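Local coordinates for protein extracellular ligand-binding receptor (Desulfohalobium retbaense DSM 5692, PDB 5ERE) that binds 2-oxo-4-methylpentanoic acid in a periplasmic-binding-protein module and cytosine in a tandem PAS sensor module, and probably serves as an extracellular solute receptor, at residues Gln116-Ala121 with His471-Glu476; Thr230-Asn235 with Ala304-Ile309; Phe255-Tyr260 with Gly291-Val296. All blocks are in the same frame, centred on the assembly; numbering follows the deposited sequence.

Interaction 1 (Gln116-Ala121 with His471-Glu476); sequences QEQLAA and HNFPVE
The Phe473 ring receives the side-chain amide of Gln118 on one face: NE2 of Gln118 hovers 3.3 Å above the ring plane, over its centre, and the amide stands almost upright on it, the planes 81° apart. On the same face, beyond the centre, CB of Gln118 lies 3.7 Å from CZ of Phe473. The His471 ring carries the ND2 of its chain neighbour Asn472 over one face, toward the rim, while OE1 of Glu117 approaches the edge, 4.1 Å from CD2 of His471, with carboxylate and ring nearly coplanar.

Gln118 is the centre of the contact. Its chain runs extended past CG (chi2 -170°), which places CD beside Asn472. From there NE2 of Gln118 gives a weak hydrogen bond to O of Asn472 (3.2 Å, 122° at the hydrogen), and OE1 of Gln118 lies 3.3 Å from CB of Asn472. The same NE2 also bonds to the carbonyl of Tyr308. On the side of the exposed Glu117, one water donates to OE1 of Glu117 at 3.2 Å and accepts from ND2 of Asn472 at 3.0 Å.

The contact ties helix 112-123 of the binding-protein module to the loop between helix 461-470 and strand 476-480, consistent with a junction between the receptor and sensor parts. Its chemistry is mostly polar: one buried amide gives its N-H groups to two carbonyls while its nitrogen rests over the Phe473 face, and the polarised N-H groups would suit these electron-rich partners, whereas Glu117 reaches Asn472 through a single water.

Interaction 2 (Thr230-Asn235 with Ala304-Ile309); sequences TYPSYN and ASYPYI
Pro232 lies flat against Tyr308, side by side and pointing the same way, and this is where the contact is tightest. The proline's CD makes a CH-pi contact 4.0 Å from the centroid of the Tyr308 ring, 20° off its normal, and CG of Pro232 is 3.7 Å from CZ of Tyr308. The proline nitrogen sits over the middle of the same face. On its other contacts, CB of Pro232 meets the edge of the Tyr306 ring, 3.9 Å from CE2 of Tyr306, and CD also rests over the rim of the Tyr231 ring.

Next to this packing the backbones form an antiparallel bridge, Tyr231 paired with Ile309 through two hydrogen bonds, N of Tyr231 to O of Ile309 (2.9 Å) and N of Ile309 to O of Tyr231 (2.8 Å). Both side chains leave on the same face of the sheet. Pro232 and Tyr308 form the following non-hydrogen-bonded pair. Beyond them a straight bond runs from N of Ser233 to O of Pro307 (3.0 Å), and CB of Ser233 leans on CG2 of Ile309.

The more open side is where OG of Ser233 lies beside CG of Pro307, both residues being partly exposed. A water donates to O of Pro307 at 2.9 Å, with only a weak link to OG of Ser233.

Phe254 of helix 254-271 packs on Tyr231, Pro232 and Tyr306. From helix 112-123, Leu119 packs on Thr230, while Glu115 is hydrogen-bonded to OG1 of Thr230 and touches Tyr308. Strand 304-314 pairs antiparallel with strand 228-232; with Leu108 close by, its carbonyl bonded to the hydroxyl of Tyr306, the place is consistent with the crossovers between the two lobes of this family.

Interaction 3 (Phe255-Tyr260 with Gly291-Val296); sequences FGVEAY and GALGKV. With COI (2-oxo-4-methylpentanoic acid), chain B.
Val257 faces Ala292 with their CA atoms 5.9 Å apart, where a turn of helix 254-271 runs past a type I beta turn from Gly291 to Gly294. CG1 of Val257 does most of the touching. It stands anti to the backbone nitrogen (chi1 169°), which aims it at the turn, 3.5 Å from the carbonyl carbon of Ala292. From the same place CG1 of Val257 also reaches CB of Ala292 and CD2 of Leu293, each at 3.7 Å. Leu293 sends its other branch over the helix backbone, CD1 of Leu293 lying 4.0 Å from CA of Glu258. One turn on, CD2 of Tyr260 closes on CB of Ala292 at 3.9 Å, an oblique approach to the ring.

The turn is the tip of a beta hairpin that joins strands 288-291 and 296-298 and whose two-residue loop is Ala292-Leu293, with Gly291 and Gly294 bonded to each other in both directions. Gly294 has backbone angles (phi 92°, psi -155°) at which a CB would be jammed against the carbonyl oxygen of Leu293, which explains the glycine. Asp261, one residue beyond the helical segment, takes the N-H groups of both Ala292 and Leu293 on its two carboxylate oxygens, adding polar anchoring where the segments themselves share no hydrogen bond.

The carboxylate of Glu258 bonds to N of Gly93, itself a pocket residue, and to the hydroxyl of Thr109; the hydroxyl of Tyr260 bonds to Glu31. Phe255 takes no part in the hairpin contact but belongs to the ligand pocket: the keto oxygen O3 of 2-oxo-4-methylpentanoic acid meets its ring edge in plane, 3.4 Å from CE1 of Phe255. Ser72, Ala95 and Arg210 supply hydrogen bonds to the ligand.

In the fold
From interaction 3 by the pocket, the contacts run through interaction 2 to interaction 1 at the junction with the sensor: the centres of interactions 1 and 2 lie about 10 Å apart, as do those of 2 and 3, while interactions 1 and 3 are about 19 Å apart and do not touch. Tyr308 joins the first two, with N of Tyr308 3.0 Å from O of Asn472 in a probable hydrogen bond. Packing joins the others, CB of Tyr234 lying 3.5 Å from O of Ala292. Interaction 3 brings Phe255 to the bound 2-oxo-4-methylpentanoic acid; in interaction 2 the Tyr308 side chain is about 8 Å from the ligand and not in contact with it.

Interaction 1 (Gln116-Ala121 with His471-Glu476)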
loop_
_atom_site.group_PDB
_atom_site.type_symbol
_atom_site.label_atom_id
_atom_site.label_comp_id
_atom_site.label_asym_id
_atom_site.label_seq_id
_atom_site.Cartn_x
_atom_site.Cartn_y
_atom_site.Cartn_z
ATOM N N GLN A 116 1.153 4.304 6.059
ATOM C CA GLN A 116 2.458 3.887 6.634
ATOM C C GLN A 116 3.099 2.701 5.881
ATOM O O GLN A 116 4.306 2.714 5.589
ATOM C CB GLN A 116 2.274 3.525 8.114
ATOM C CG GLN A 116 3.586 3.446 8.874
ATOM C CD GLN A 116 4.315 2.137 8.647
ATOM O OE1 GLN A 116 3.699 1.060 8.613
ATOM N NE2 GLN A 116 5.637 2.225 8.458
ATOM N N GLU A 117 2.276 1.710 5.525
ATOM C CA GLU A 117 2.709 0.565 4.708
ATOM C C GLU A 117 3.325 1.008 3.378
ATOM O O GLU A 117 4.294 0.421 2.896
ATOM C CB GLU A 117 1.534 -0.365 4.411
ATOM C CG GLU A 117 1.471 -1.626 5.258
ATOM C CD GLU A 117 0.054 -2.155 5.422
ATOM O OE1 GLU A 117 -0.698 -2.283 4.404
ATOM O OE2 GLU A 117 -0.304 -2.421 6.592
ATOM N N GLN A 118 2.753 2.041 2.776
ATOM C CA GLN A 118 3.281 2.529 1.510
ATOM C C GLN A 118 4.577 3.335 1.731
ATOM O O GLN A 118 5.561 3.141 1.016
ATOM C CB GLN A 118 2.229 3.363 0.789
ATOM C CG GLN A 118 0.977 2.505 0.421
ATOM C CD GLN A 118 0.005 3.211 -0.502
ATOM O OE1 GLN A 118 -1.129 3.560 -0.105
ATOM N NE2 GLN A 118 0.433 3.419 -1.749
ATOM N N LEU A 119 4.556 4.256 2.693
ATOM C CA LEU A 119 5.717 5.078 2.979
ATOM C C LEU A 119 6.941 4.203 3.327
ATOM O O LEU A 119 8.069 4.555 2.979
ATOM C CB LEU A 119 5.402 6.060 4.124
ATOM C CG LEU A 119 6.486 7.055 4.574
ATOM C CD1 LEU A 119 6.780 8.083 3.517
ATOM C CD2 LEU A 119 6.057 7.761 5.855
ATOM N N ALA A 120 6.692 3.050 3.946
ATOM C CA ALA A 120 7.742 2.103 4.331
ATOM C C ALA A 120 8.559 1.594 3.153
ATOM O O ALA A 120 9.679 1.139 3.347
ATOM C CB ALA A 120 7.126 0.895 5.084
ATOM N N ALA A 121 8.007 1.642 1.945
ATOM C CA ALA A 121 8.757 1.174 0.777
ATOM C C ALA A 121 9.916 2.096 0.477
ATOM O O ALA A 121 10.911 1.673 -0.095
ATOM C CB ALA A 121 7.866 1.064 -0.470
ATOM N N HIS A 471 0.093 -3.366 -3.335
ATOM C CA HIS A 471 -1.083 -2.996 -2.560
ATOM C C HIS A 471 -1.183 -1.459 -2.341
ATOM O O HIS A 471 -0.308 -0.826 -1.721
ATOM C CB HIS A 471 -1.054 -3.767 -1.218
ATOM C CG HIS A 471 -2.316 -3.657 -0.423
ATOM N ND1 HIS A 471 -3.573 -3.759 -1.002
ATOM C CD2 HIS A 471 -2.528 -3.436 0.889
ATOM C CE1 HIS A 471 -4.492 -3.593 -0.073
ATOM N NE2 HIS A 471 -3.885 -3.404 1.087
ATOM N N ASN A 472 -2.231 -0.886 -2.927
ATOM C CA ASN A 472 -2.690 0.505 -2.750
ATOM C C ASN A 472 -1.877 1.522 -3.558
ATOM O O ASN A 472 -2.131 2.706 -3.472
ATOM C CB ASN A 472 -2.727 0.891 -1.247
ATOM C CG ASN A 472 -3.930 0.297 -0.524
ATOM O OD1 ASN A 472 -5.017 0.243 -1.081
ATOM N ND2 ASN A 472 -3.744 -0.134 0.725
ATOM N N PHE A 473 -0.960 1.043 -4.391
ATOM C CA PHE A 473 -0.318 1.881 -5.395
ATOM C C PHE A 473 -1.122 1.732 -6.677
ATOM O O PHE A 473 -1.604 0.633 -6.971
ATOM C CB PHE A 473 1.131 1.482 -5.657
ATOM C CG PHE A 473 2.068 1.773 -4.526
ATOM C CD1 PHE A 473 2.657 3.012 -4.419
ATOM C CD2 PHE A 473 2.360 0.797 -3.560
ATOM C CE1 PHE A 473 3.542 3.299 -3.368
ATOM C CE2 PHE A 473 3.259 1.083 -2.508
ATOM C CZ PHE A 473 3.839 2.339 -2.426
ATOM N N PRO A 474 -1.241 2.810 -7.458
ATOM C CA PRO A 474 -1.976 2.651 -8.729
ATOM C C PRO A 474 -1.100 2.088 -9.841
ATOM O O PRO A 474 -0.776 2.771 -10.788
ATOM C CB PRO A 474 -2.416 4.086 -9.048
ATOM C CG PRO A 474 -1.216 4.903 -8.558
ATOM C CD PRO A 474 -0.831 4.204 -7.233
ATOM N N VAL A 475 -0.714 0.833 -9.719
ATOM C CA VAL A 475 0.167 0.187 -10.681
ATOM C C VAL A 475 -0.278 -1.251 -10.773
ATOM O O VAL A 475 -0.951 -1.733 -9.884
ATOM C CB VAL A 475 1.693 0.207 -10.256
ATOM C CG1 VAL A 475 2.140 1.586 -9.868
ATOM C CG2 VAL A 475 1.952 -0.784 -9.104
ATOM N N GLU A 476 0.144 -1.949 -11.822
ATOM C CA GLU A 476 0.038 -3.401 -11.846
ATOM C C GLU A 476 1.361 -4.035 -12.206
ATOM O O GLU A 476 2.155 -3.453 -12.947
ATOM C CB GLU A 476 -1.041 -3.853 -12.840
ATOM C CG GLU A 476 -2.366 -3.135 -12.647
ATOM C CD GLU A 476 -3.466 -3.659 -13.570
ATOM O OE1 GLU A 476 -3.143 -4.273 -14.611
ATOM O OE2 GLU A 476 -4.659 -3.466 -13.240
HETATM O O HOH W 1 -1.063 0.022 2.158
#

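Interaction 2 (Thr230-Asn235 with Ala304-Ile309)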
loop_
_atom_site.group_PDB
_atom_site.type_symbol
_atom_site.label_atom_id
_atom_site.label_comp_id
_atom_site.label_asym_id
_atom_site.label_seq_id
_atom_site.Cartn_x
_atom_site.Cartn_y
_atom_site.Cartn_z
ATOM N N THR A 230 4.039 10.686 0.927
ATOM C CA THR A 230 2.922 9.899 0.431
ATOM C C THR A 230 1.694 10.779 0.296
ATOM O O THR A 230 1.493 11.711 1.076
ATOM C CB THR A 230 2.626 8.717 1.321
ATOM O OG1 THR A 230 2.689 9.091 2.696
ATOM C CG2 THR A 230 3.605 7.616 1.054
ATOM N N TYR A 231 0.881 10.497 -0.727
ATOM C CA TYR A 231 -0.237 11.361 -1.053
ATOM C C TYR A 231 -1.298 10.598 -1.905
ATOM O O TYR A 231 -0.934 9.775 -2.744
ATOM C CB TYR A 231 0.258 12.585 -1.805
ATOM C CG TYR A 231 -0.738 13.695 -1.845
ATOM C CD1 TYR A 231 -0.916 14.513 -0.752
ATOM C CD2 TYR A 231 -1.500 13.921 -2.982
ATOM C CE1 TYR A 231 -1.846 15.519 -0.773
ATOM C CE2 TYR A 231 -2.432 14.928 -3.024
ATOM C CZ TYR A 231 -2.607 15.718 -1.928
ATOM O OH TYR A 231 -3.530 16.710 -1.980
ATOM N N PRO A 232 -2.592 10.861 -1.673
ATOM C CA PRO A 232 -3.639 10.277 -2.567
ATOM C C PRO A 232 -3.417 10.549 -4.033
ATOM O O PRO A 232 -3.036 11.650 -4.394
ATOM C CB PRO A 232 -4.925 10.947 -2.103
ATOM C CG PRO A 232 -4.636 11.406 -0.700
ATOM C CD PRO A 232 -3.172 11.761 -0.668
ATOM N N SER A 233 -3.646 9.564 -4.888
ATOM C CA SER A 233 -3.249 9.728 -6.286
ATOM C C SER A 233 -4.297 10.319 -7.242
ATOM O O SER A 233 -4.183 10.102 -8.439
ATOM C CB SER A 233 -2.816 8.387 -6.871
ATOM O OG SER A 233 -3.930 7.596 -7.144
ATOM N N TYR A 234 -5.270 11.083 -6.758
ATOM C CA TYR A 234 -6.313 11.617 -7.662
ATOM C C TYR A 234 -5.679 12.560 -8.684
ATOM O O TYR A 234 -4.719 13.267 -8.356
ATOM C CB TYR A 234 -7.400 12.351 -6.867
ATOM C CG TYR A 234 -6.904 13.536 -6.077
ATOM C CD1 TYR A 234 -6.639 14.760 -6.694
ATOM C CD2 TYR A 234 -6.707 13.439 -4.704
ATOM C CE1 TYR A 234 -6.163 15.845 -5.956
ATOM C CE2 TYR A 234 -6.251 14.521 -3.968
ATOM C CZ TYR A 234 -5.971 15.706 -4.584
ATOM O OH TYR A 234 -5.496 16.759 -3.818
ATOM N N ASN A 235 -6.200 12.610 -9.904
ATOM C CA ASN A 235 -5.675 13.583 -10.872
ATOM C C ASN A 235 -6.369 14.938 -10.805
ATOM O O ASN A 235 -7.410 15.100 -10.167
ATOM C CB ASN A 235 -5.773 13.037 -12.301
ATOM C CG ASN A 235 -7.177 12.741 -12.719
ATOM O OD1 ASN A 235 -8.101 13.508 -12.460
ATOM N ND2 ASN A 235 -7.355 11.614 -13.384
ATOM N N ALA A 304 -13.093 4.525 4.039
ATOM C CA ALA A 304 -12.732 4.690 2.632
ATOM C C ALA A 304 -11.366 4.087 2.318
ATOM O O ALA A 304 -10.480 4.036 3.165
ATOM C CB ALA A 304 -12.738 6.171 2.253
ATOM N N SER A 305 -11.187 3.688 1.066
ATOM C CA SER A 305 -9.881 3.279 0.568
ATOM C C SER A 305 -9.722 3.801 -0.864
ATOM O O SER A 305 -10.652 3.743 -1.670
ATOM C CB SER A 305 -9.754 1.748 0.636
ATOM O OG SER A 305 -8.732 1.278 -0.194
ATOM N N TYR A 306 -8.536 4.318 -1.164
ATOM C CA TYR A 306 -8.199 4.741 -2.514
ATOM C C TYR A 306 -6.667 4.809 -2.618
ATOM O O TYR A 306 -5.975 4.942 -1.598
ATOM C CB TYR A 306 -8.826 6.082 -2.861
ATOM C CG TYR A 306 -8.882 7.122 -1.768
ATOM C CD1 TYR A 306 -9.986 7.226 -0.937
ATOM C CD2 TYR A 306 -7.850 8.046 -1.604
ATOM C CE1 TYR A 306 -10.079 8.188 0.023
ATOM C CE2 TYR A 306 -7.925 9.027 -0.613
ATOM C CZ TYR A 306 -9.036 9.075 0.208
ATOM O OH TYR A 306 -9.209 10.034 1.179
ATOM N N PRO A 307 -6.140 4.694 -3.834
ATOM C CA PRO A 307 -4.675 4.551 -3.901
ATOM C C PRO A 307 -3.883 5.839 -3.587
ATOM O O PRO A 307 -4.398 6.956 -3.705
ATOM C CB PRO A 307 -4.440 4.092 -5.344
ATOM C CG PRO A 307 -5.684 4.573 -6.118
ATOM C CD PRO A 307 -6.803 4.480 -5.148
ATOM N N TYR A 308 -2.643 5.630 -3.135
ATOM C CA TYR A 308 -1.669 6.673 -2.840
ATOM C C TYR A 308 -0.439 6.481 -3.729
ATOM O O TYR A 308 -0.140 5.359 -4.216
ATOM C CB TYR A 308 -1.197 6.645 -1.349
ATOM C CG TYR A 308 -2.078 7.342 -0.341
ATOM C CD1 TYR A 308 -3.454 7.160 -0.331
ATOM C CD2 TYR A 308 -1.538 8.166 0.614
ATOM C CE1 TYR A 308 -4.253 7.794 0.601
ATOM C CE2 TYR A 308 -2.318 8.802 1.538
ATOM C CZ TYR A 308 -3.702 8.610 1.512
ATOM O OH TYR A 308 -4.509 9.232 2.408
ATOM N N ILE A 309 0.289 7.581 -3.908
ATOM C CA ILE A 309 1.553 7.564 -4.618
ATOM C C ILE A 309 2.591 8.342 -3.820
ATOM O O ILE A 309 2.269 9.073 -2.871
ATOM C CB ILE A 309 1.494 8.192 -6.001
ATOM C CG1 ILE A 309 0.821 9.573 -5.926
ATOM C CG2 ILE A 309 0.770 7.275 -6.926
ATOM C CD1 ILE A 309 1.082 10.482 -7.121
HETATM O O HOH W 2 -6.627 8.248 -5.126
#

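Interaction 3 (Phe255-Tyr260 with Gly291-Val296)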
loop_
_atom_site.group_PDB
_atom_site.type_symbol
_atom_site.label_atom_id
_atom_site.label_comp_id
_atom_site.label_asym_id
_atom_site.label_seq_id
_atom_site.Cartn_x
_atom_site.Cartn_y
_atom_site.Cartn_z
ATOM N N PHE A 255 -7.758 18.326 1.386
ATOM C CA PHE A 255 -8.887 18.481 2.284
ATOM C C PHE A 255 -10.104 19.074 1.587
ATOM O O PHE A 255 -11.210 18.663 1.870
ATOM C CB PHE A 255 -8.501 19.336 3.462
ATOM C CG PHE A 255 -7.363 18.754 4.254
ATOM C CD1 PHE A 255 -7.613 17.859 5.276
ATOM C CD2 PHE A 255 -6.039 19.085 3.944
ATOM C CE1 PHE A 255 -6.564 17.298 6.024
ATOM C CE2 PHE A 255 -4.977 18.516 4.687
ATOM C CZ PHE A 255 -5.251 17.621 5.724
ATOM N N GLY A 256 -9.885 20.057 0.722
ATOM C CA GLY A 256 -10.937 20.556 -0.151
ATOM C C GLY A 256 -11.548 19.461 -1.014
ATOM O O GLY A 256 -12.772 19.328 -1.093
ATOM N N VAL A 257 -10.697 18.684 -1.671
ATOM C CA VAL A 257 -11.144 17.626 -2.581
ATOM C C VAL A 257 -12.003 16.619 -1.818
ATOM O O VAL A 257 -13.095 16.224 -2.265
ATOM C CB VAL A 257 -9.934 16.902 -3.238
ATOM C CG1 VAL A 257 -10.372 15.618 -3.996
ATOM C CG2 VAL A 257 -9.176 17.842 -4.140
ATOM N N GLU A 258 -11.506 16.209 -0.664
ATOM C CA GLU A 258 -12.218 15.299 0.201
ATOM C C GLU A 258 -13.561 15.851 0.669
ATOM O O GLU A 258 -14.551 15.121 0.767
ATOM C CB GLU A 258 -11.364 14.966 1.453
ATOM C CG GLU A 258 -12.045 13.995 2.407
ATOM C CD GLU A 258 -11.246 13.776 3.720
ATOM O OE1 GLU A 258 -10.841 14.791 4.356
ATOM O OE2 GLU A 258 -11.050 12.594 4.096
ATOM N N ALA A 259 -13.558 17.115 1.055
ATOM C CA ALA A 259 -14.736 17.730 1.597
ATOM C C ALA A 259 -15.784 17.901 0.470
ATOM O O ALA A 259 -16.969 17.718 0.713
ATOM C CB ALA A 259 -14.413 19.042 2.232
ATOM N N TYR A 260 -15.335 18.176 -0.753
ATOM C CA TYR A 260 -16.226 18.247 -1.887
ATOM C C TYR A 260 -16.917 16.891 -2.136
ATOM O O TYR A 260 -18.129 16.850 -2.390
ATOM C CB TYR A 260 -15.471 18.698 -3.169
ATOM C CG TYR A 260 -16.336 18.712 -4.396
ATOM C CD1 TYR A 260 -17.109 19.826 -4.701
ATOM C CD2 TYR A 260 -16.396 17.609 -5.254
ATOM C CE1 TYR A 260 -17.941 19.848 -5.844
ATOM C CE2 TYR A 260 -17.222 17.623 -6.393
ATOM C CZ TYR A 260 -17.979 18.743 -6.678
ATOM O OH TYR A 260 -18.777 18.774 -7.806
ATOM N N GLY A 291 -15.468 10.356 -7.906
ATOM C CA GLY A 291 -15.634 11.764 -7.626
ATOM C C GLY A 291 -14.272 12.433 -7.677
ATOM O O GLY A 291 -13.355 11.944 -8.321
ATOM N N ALA A 292 -14.149 13.551 -6.988
ATOM C CA ALA A 292 -12.955 14.354 -7.097
ATOM C C ALA A 292 -11.743 13.628 -6.536
ATOM O O ALA A 292 -10.609 13.834 -7.036
ATOM C CB ALA A 292 -13.150 15.697 -6.406
ATOM N N LEU A 293 -11.965 12.742 -5.551
ATOM C CA LEU A 293 -10.873 11.941 -4.971
ATOM C C LEU A 293 -10.548 10.738 -5.816
ATOM O O LEU A 293 -9.753 9.904 -5.417
ATOM C CB LEU A 293 -11.236 11.412 -3.589
ATOM C CG LEU A 293 -11.275 12.305 -2.374
ATOM C CD1 LEU A 293 -12.061 11.553 -1.227
ATOM C CD2 LEU A 293 -9.828 12.569 -1.960
ATOM N N GLY A 294 -11.248 10.586 -6.933
ATOM C CA GLY A 294 -11.063 9.412 -7.758
ATOM C C GLY A 294 -12.058 8.344 -7.338
ATOM O O GLY A 294 -13.111 8.656 -6.809
ATOM N N LYS A 295 -11.712 7.091 -7.598
ATOM C CA LYS A 295 -12.534 5.957 -7.207
ATOM C C LYS A 295 -12.296 5.647 -5.735
ATOM O O LYS A 295 -11.173 5.304 -5.342
ATOM C CB LYS A 295 -12.214 4.750 -8.077
ATOM C CG LYS A 295 -13.084 3.543 -7.767
ATOM C CD LYS A 295 -12.772 2.385 -8.700
ATOM C CE LYS A 295 -13.428 1.125 -8.213
ATOM N NZ LYS A 295 -12.699 -0.034 -8.758
ATOM N N VAL A 296 -13.354 5.816 -4.940
ATOM C CA VAL A 296 -13.336 5.614 -3.498
ATOM C C VAL A 296 -14.209 4.417 -3.151
ATOM O O VAL A 296 -15.355 4.369 -3.564
ATOM C CB VAL A 296 -13.858 6.865 -2.717
ATOM C CG1 VAL A 296 -13.932 6.528 -1.167
ATOM C CG2 VAL A 296 -12.986 8.111 -3.002
HETATM C C1 COI B . -5.515 14.096 10.266
HETATM O O1 COI B . -5.807 14.099 11.491
HETATM O O2 COI B . -5.428 13.034 9.601
HETATM C C2 COI B . -5.330 15.409 9.584
HETATM O O3 COI B . -5.013 15.449 8.410
HETATM C C3 COI B . -5.596 16.631 10.430
HETATM C C4 COI B . -5.203 17.862 9.695
HETATM C C5 COI B . -6.007 19.007 10.272
HETATM C C6 COI B . -3.704 17.999 9.918
#